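Local coordinates for protein (merozoite surface protein 1) (PDB 1B9W), which probably takes part in binding and invasion of host erythrocytes and in merozoite egress, the crystallised piece being its C-terminal pair of EGF-like domains, at residues I8-P13 / E26-L31; C30-K35 / L82-F87. All blocks are in the same frame, centred on the assembly; numbering follows the deposited sequence.

Interaction 1. Residues I8-P13 / E26-L31; sequences IDTNVP and EEWRCL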
loop_
_atom_site.group_PDB
_atom_site.type_symbol
_atom_site.label_atom_id
_atom_site.label_comp_id
_atom_site.label_asym_id
_atom_site.label_seq_id
_atom_site.Cartn_x
_atom_site.Cartn_y
_atom_site.Cartn_z
ATOM N N ILE A 8 -13.408 1.334 8.592
ATOM C CA ILE A 8 -14.840 1.633 8.817
ATOM C C ILE A 8 -15.020 3.080 9.149
ATOM O O ILE A 8 -16.160 3.573 9.172
ATOM C CB ILE A 8 -15.371 0.754 10.004
ATOM C CG1 ILE A 8 -14.504 0.887 11.227
ATOM C CG2 ILE A 8 -15.466 -0.666 9.444
ATOM C CD1 ILE A 8 -15.052 0.171 12.481
ATOM N N ASP A 9 -13.931 3.847 9.328
ATOM C CA ASP A 9 -14.088 5.244 9.658
ATOM C C ASP A 9 -13.735 6.197 8.501
ATOM O O ASP A 9 -14.037 7.373 8.583
ATOM C CB ASP A 9 -13.190 5.631 10.837
ATOM C CG ASP A 9 -13.650 5.052 12.175
ATOM O OD1 ASP A 9 -14.883 4.999 12.344
ATOM O OD2 ASP A 9 -12.799 4.712 13.013
ATOM N N THR A 10 -13.024 5.686 7.519
ATOM C CA THR A 10 -12.467 6.578 6.469
ATOM C C THR A 10 -13.206 6.386 5.176
ATOM O O THR A 10 -13.479 5.290 4.700
ATOM C CB THR A 10 -10.993 6.109 6.267
ATOM O OG1 THR A 10 -10.330 6.287 7.514
ATOM C CG2 THR A 10 -10.332 6.986 5.182
ATOM N N ASN A 11 -13.516 7.494 4.499
ATOM C CA ASN A 11 -14.069 7.406 3.152
ATOM C C ASN A 11 -12.835 7.287 2.200
ATOM O O ASN A 11 -12.145 8.297 2.137
ATOM C CB ASN A 11 -14.821 8.700 2.859
ATOM C CG ASN A 11 -15.540 8.728 1.537
ATOM O OD1 ASN A 11 -15.571 7.752 0.796
ATOM N ND2 ASN A 11 -16.147 9.865 1.198
ATOM N N VAL A 12 -12.561 6.103 1.768
ATOM C CA VAL A 12 -11.244 5.843 1.107
ATOM C C VAL A 12 -11.268 6.383 -0.316
ATOM O O VAL A 12 -12.169 6.153 -1.106
ATOM C CB VAL A 12 -11.048 4.331 1.077
ATOM C CG1 VAL A 12 -9.727 3.899 0.455
ATOM C CG2 VAL A 12 -11.133 3.763 2.510
ATOM N N PRO A 13 -10.177 7.058 -0.720
ATOM C CA PRO A 13 -10.132 7.544 -2.101
ATOM C C PRO A 13 -10.217 6.442 -3.106
ATOM O O PRO A 13 -9.749 5.316 -2.923
ATOM C CB PRO A 13 -8.739 8.220 -2.157
ATOM C CG PRO A 13 -8.393 8.558 -0.739
ATOM C CD PRO A 13 -9.051 7.463 0.137
ATOM N N GLU A 26 -6.614 4.413 11.046
ATOM C CA GLU A 26 -6.739 3.833 9.742
ATOM C C GLU A 26 -5.728 4.585 8.792
ATOM O O GLU A 26 -5.671 5.793 8.949
ATOM C CB GLU A 26 -8.160 4.098 9.190
ATOM C CG GLU A 26 -9.079 3.153 10.027
ATOM C CD GLU A 26 -10.522 3.169 9.583
ATOM O OE1 GLU A 26 -10.953 3.975 8.735
ATOM O OE2 GLU A 26 -11.219 2.245 10.117
ATOM N N GLU A 27 -5.206 3.780 7.905
ATOM C CA GLU A 27 -4.276 4.497 6.933
ATOM C C GLU A 27 -4.674 4.009 5.579
ATOM O O GLU A 27 -4.796 2.829 5.315
ATOM C CB GLU A 27 -2.833 4.095 7.257
ATOM C CG GLU A 27 -1.889 4.816 6.238
ATOM C CD GLU A 27 -0.460 4.368 6.441
ATOM O OE1 GLU A 27 -0.149 3.650 7.412
ATOM O OE2 GLU A 27 0.395 4.790 5.619
ATOM N N TRP A 28 -4.839 4.959 4.614
ATOM C CA TRP A 28 -5.101 4.567 3.259
ATOM C C TRP A 28 -3.780 4.914 2.422
ATOM O O TRP A 28 -3.084 5.805 2.863
ATOM C CB TRP A 28 -6.287 5.321 2.661
ATOM C CG TRP A 28 -6.258 6.815 2.718
ATOM C CD1 TRP A 28 -6.725 7.647 3.697
ATOM C CD2 TRP A 28 -5.724 7.690 1.697
ATOM N NE1 TRP A 28 -6.529 8.966 3.372
ATOM C CE2 TRP A 28 -5.892 8.992 2.131
ATOM C CE3 TRP A 28 -5.099 7.403 0.461
ATOM C CZ2 TRP A 28 -5.460 10.109 1.399
ATOM C CZ3 TRP A 28 -4.683 8.520 -0.292
ATOM C CH2 TRP A 28 -4.854 9.817 0.194
ATOM N N ARG A 29 -3.599 4.066 1.455
ATOM C CA ARG A 29 -2.407 4.232 0.571
ATOM C C ARG A 29 -2.850 3.974 -0.845
ATOM O O ARG A 29 -3.654 3.076 -1.174
ATOM C CB ARG A 29 -1.376 3.143 0.911
ATOM C CG ARG A 29 -0.736 3.370 2.288
ATOM C CD ARG A 29 0.285 2.238 2.532
ATOM N NE ARG A 29 0.893 2.500 3.850
ATOM C CZ ARG A 29 1.638 1.657 4.542
ATOM N NH1 ARG A 29 1.958 0.454 4.127
ATOM N NH2 ARG A 29 2.100 2.086 5.715
ATOM N N CYS A 30 -2.291 4.797 -1.799
ATOM C CA CYS A 30 -2.663 4.425 -3.161
ATOM C C CYS A 30 -2.191 3.058 -3.574
ATOM O O CYS A 30 -1.143 2.575 -3.154
ATOM C CB CYS A 30 -2.119 5.534 -4.107
ATOM S SG CYS A 30 -2.697 7.185 -3.837
ATOM N N LEU A 31 -2.901 2.418 -4.506
ATOM C CA LEU A 31 -2.565 1.145 -5.081
ATOM C C LEU A 31 -1.291 1.338 -5.966
ATOM O O LEU A 31 -0.934 2.505 -6.212
ATOM C CB LEU A 31 -3.710 0.623 -5.944
ATOM C CG LEU A 31 -4.987 0.214 -5.131
ATOM C CD1 LEU A 31 -6.059 -0.255 -6.111
ATOM C CD2 LEU A 31 -4.621 -0.871 -4.132
HETATM O O HOH W 1 -7.650 7.251 7.318
#
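Glu26 grips Ile8, Asp9 and Thr10, and Trp28 meets Pro13, where the N-terminal loop of the first EGF-like domain, residues 8-13, lies against strand 26-30, the second strand of the hairpin it forms with strand 16-20. At one end the contact is polar and closely gripped. With CG anti to the carbonyl carbon (chi1 -72°) and an extended chain beyond, Glu26 carries its carboxylate across to the backbone of Ile8 and Asp9. Ile8 N donates to Glu26 OE2 at 2.8 Å, an almost straight bond (168°), and Asp9 N to Glu26 OE1 at 3.0 Å, more bent. Both come from the syn side, somewhat out of the carboxylate plane. The anti lone pair of OE1 is taken by the hydroxyl of Thr10, OG1 to Glu26 OE1 2.7 Å, so this oxygen accepts from two donors. Asp9 OD2 lies 4.1 Å from Glu26 OE2, a like-charge approach probably eased by Arg20, whose NH1 forms salt bridges with both.

At the other end the packing is apolar: Pro13 lies over one face of the Trp28 indole, a CH-pi contact with Pro13 CG 3.5 Å from the centroid of the six-membered ring and only 6° off its normal. Between these two grips the fit is looser. Val12 CG1 comes no nearer than 4.3 Å to Trp28 CB, Thr10 CG2 reaches the indole obliquely, and the contact as a whole lies at the surface. Here a water spans the two segments, donating one hydrogen to Thr10 OG1 and the other to Glu26 O, each at 2.9 Å.

Interaction 2. Residues C30-K35 / L82-F87; sequences CLLYFK and LFEGVF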
loop_
_atom_site.group_PDB
_atom_site.type_symbol
_atom_site.label_atom_id
_atom_site.label_comp_id
_atom_site.label_asym_id
_atom_site.label_seq_id
_atom_site.Cartn_x
_atom_site.Cartn_y
_atom_site.Cartn_z
ATOM N N CYS A 30 -2.291 4.797 -1.799
ATOM C CA CYS A 30 -2.663 4.425 -3.161
ATOM C C CYS A 30 -2.191 3.058 -3.574
ATOM O O CYS A 30 -1.143 2.575 -3.154
ATOM C CB CYS A 30 -2.119 5.534 -4.107
ATOM S SG CYS A 30 -2.697 7.185 -3.837
ATOM N N LEU A 31 -2.901 2.418 -4.506
ATOM C CA LEU A 31 -2.565 1.145 -5.081
ATOM C C LEU A 31 -1.291 1.338 -5.966
ATOM O O LEU A 31 -0.934 2.505 -6.212
ATOM C CB LEU A 31 -3.710 0.623 -5.944
ATOM C CG LEU A 31 -4.987 0.214 -5.131
ATOM C CD1 LEU A 31 -6.059 -0.255 -6.111
ATOM C CD2 LEU A 31 -4.621 -0.871 -4.132
ATOM N N LEU A 32 -0.603 0.245 -6.206
ATOM C CA LEU A 32 0.588 0.365 -7.076
ATOM C C LEU A 32 0.197 0.983 -8.412
ATOM O O LEU A 32 -0.877 0.811 -8.976
ATOM C CB LEU A 32 1.199 -1.010 -7.316
ATOM C CG LEU A 32 1.923 -1.733 -6.196
ATOM C CD1 LEU A 32 2.557 -3.024 -6.710
ATOM C CD2 LEU A 32 2.920 -0.814 -5.511
ATOM N N TYR A 33 1.165 1.729 -9.015
ATOM C CA TYR A 33 0.908 2.432 -10.267
ATOM C C TYR A 33 -0.057 3.605 -10.161
ATOM O O TYR A 33 -0.533 4.164 -11.149
ATOM C CB TYR A 33 0.572 1.531 -11.453
ATOM C CG TYR A 33 1.547 0.380 -11.579
ATOM C CD1 TYR A 33 2.857 0.546 -12.017
ATOM C CD2 TYR A 33 1.114 -0.905 -11.249
ATOM C CE1 TYR A 33 3.722 -0.532 -12.111
ATOM C CE2 TYR A 33 1.969 -1.982 -11.318
ATOM C CZ TYR A 33 3.261 -1.789 -11.767
ATOM O OH TYR A 33 4.096 -2.878 -11.826
ATOM N N PHE A 34 -0.189 4.144 -8.956
ATOM C CA PHE A 34 -0.869 5.365 -8.649
ATOM C C PHE A 34 -0.043 6.168 -7.666
ATOM O O PHE A 34 0.677 5.597 -6.854
ATOM C CB PHE A 34 -2.258 5.134 -7.974
ATOM C CG PHE A 34 -3.215 4.528 -8.948
ATOM C CD1 PHE A 34 -3.249 3.154 -9.125
ATOM C CD2 PHE A 34 -4.061 5.347 -9.688
ATOM C CE1 PHE A 34 -4.145 2.598 -10.018
ATOM C CE2 PHE A 34 -4.940 4.773 -10.591
ATOM C CZ PHE A 34 -4.989 3.403 -10.775
ATOM N N LYS A 35 -0.176 7.497 -7.669
ATOM C CA LYS A 35 0.619 8.294 -6.764
ATOM C C LYS A 35 -0.265 9.320 -6.056
ATOM O O LYS A 35 -1.146 9.901 -6.700
ATOM C CB LYS A 35 1.670 9.087 -7.612
ATOM C CG LYS A 35 2.508 10.004 -6.744
ATOM C CD LYS A 35 3.764 10.387 -7.569
ATOM C CE LYS A 35 4.633 11.369 -6.821
ATOM N NZ LYS A 35 5.859 11.695 -7.619
ATOM N N LEU A 82 -0.248 -7.499 1.141
ATOM C CA LEU A 82 -1.648 -7.179 0.867
ATOM C C LEU A 82 -1.655 -6.180 -0.314
ATOM O O LEU A 82 -0.825 -5.249 -0.283
ATOM C CB LEU A 82 -2.255 -6.481 2.073
ATOM C CG LEU A 82 -3.083 -7.264 3.096
ATOM C CD1 LEU A 82 -2.839 -8.754 3.034
ATOM C CD2 LEU A 82 -2.827 -6.724 4.494
ATOM N N PHE A 83 -2.584 -6.336 -1.227
ATOM C CA PHE A 83 -2.720 -5.419 -2.356
ATOM C C PHE A 83 -1.374 -5.303 -3.091
ATOM O O PHE A 83 -0.964 -4.187 -3.396
ATOM C CB PHE A 83 -3.164 -4.032 -1.909
ATOM C CG PHE A 83 -4.361 -4.031 -0.987
ATOM C CD1 PHE A 83 -5.630 -4.227 -1.486
ATOM C CD2 PHE A 83 -4.201 -3.813 0.368
ATOM C CE1 PHE A 83 -6.725 -4.228 -0.642
ATOM C CE2 PHE A 83 -5.287 -3.802 1.227
ATOM C CZ PHE A 83 -6.550 -4.014 0.711
ATOM N N GLU A 84 -0.739 -6.428 -3.327
ATOM C CA GLU A 84 0.538 -6.504 -4.032
ATOM C C GLU A 84 1.701 -5.873 -3.304
ATOM O O GLU A 84 2.744 -5.616 -3.923
ATOM C CB GLU A 84 0.404 -5.932 -5.460
ATOM C CG GLU A 84 -0.613 -6.723 -6.266
ATOM C CD GLU A 84 -1.183 -6.029 -7.474
ATOM O OE1 GLU A 84 -0.884 -4.855 -7.778
ATOM O OE2 GLU A 84 -1.986 -6.695 -8.177
ATOM N N GLY A 85 1.609 -5.673 -1.982
ATOM C CA GLY A 85 2.717 -5.154 -1.216
ATOM C C GLY A 85 2.609 -3.690 -0.856
ATOM O O GLY A 85 3.543 -3.163 -0.251
ATOM N N VAL A 86 1.477 -3.068 -1.108
ATOM C CA VAL A 86 1.203 -1.729 -0.587
ATOM C C VAL A 86 1.184 -1.762 0.938
ATOM O O VAL A 86 1.560 -0.816 1.607
ATOM C CB VAL A 86 -0.114 -1.207 -1.190
ATOM C CG1 VAL A 86 -0.566 0.055 -0.511
ATOM C CG2 VAL A 86 0.097 -0.951 -2.682
ATOM N N PHE A 87 0.730 -2.905 1.479
ATOM C CA PHE A 87 0.853 -3.171 2.918
ATOM C C PHE A 87 1.471 -4.583 3.067
ATOM O O PHE A 87 1.290 -5.438 2.204
ATOM C CB PHE A 87 -0.496 -3.212 3.663
ATOM C CG PHE A 87 -1.189 -1.898 3.837
ATOM C CD1 PHE A 87 -0.916 -1.091 4.922
ATOM C CD2 PHE A 87 -2.119 -1.509 2.887
ATOM C CE1 PHE A 87 -1.570 0.127 5.035
ATOM C CE2 PHE A 87 -2.789 -0.292 3.003
ATOM C CZ PHE A 87 -2.490 0.500 4.087
HETATM O O HOH W 2 -1.627 -2.407 -5.505
#
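The interface between the two EGF-like domains is built here from a type II beta turn, Leu31 to Phe34, of the first domain and the 82-87 turn of the second, which closes on a classic beta bulge with Val86 and Phe87 both facing Leu82. Val86 is the central contact, its two methyls dividing the work: CG1 lies 3.7 Å from Cys30 O, while CG2 is 3.8 Å from Leu32 N and 4.0 Å from Leu32 CD2. The Leu32 and Val86 side chains lie side by side, pointing opposite ways. The other branch of Leu32, CD1, rests on Glu84, 3.8 Å from both its CB and its O. More loosely, Leu31 CD2 meets Phe83 CB at 4.1 Å and its ring obliquely.

Polar linkage between the segments runs through a water: it accepts from Leu32 N (2.9 Å), donates to Phe83 O (2.8 Å), and reaches Glu84 OE1 by a weak bond. The turn linking strand 26-30 to strand 34-37 in the first domain meets the loop joining strands 80-82 and 87-89 of the second, while Leu31 and Phe83 also touch Ala17 on strand 16-20.

How the interactions relate
Interaction 1 stays within the first EGF-like domain and lies at the surface; interaction 2 joins that domain to the second and is partly buried nearer the centre of the chain, with Cys30, Leu32 and Val86 buried. Their chemistry differs accordingly: direct hydrogen bonds to a carboxylate and a proline-indole contact in the first, aliphatic packing with a water-mediated link in the second. They share Cys30, which is disulfide-bonded to Cys41, and Leu31, where strand 26-30 runs into the turn before strand 34-37. Arg29 also joins them: salt-bridged to Glu27, it places NH1 2.8 Å from Val86 O, a probable hydrogen bond between the domains.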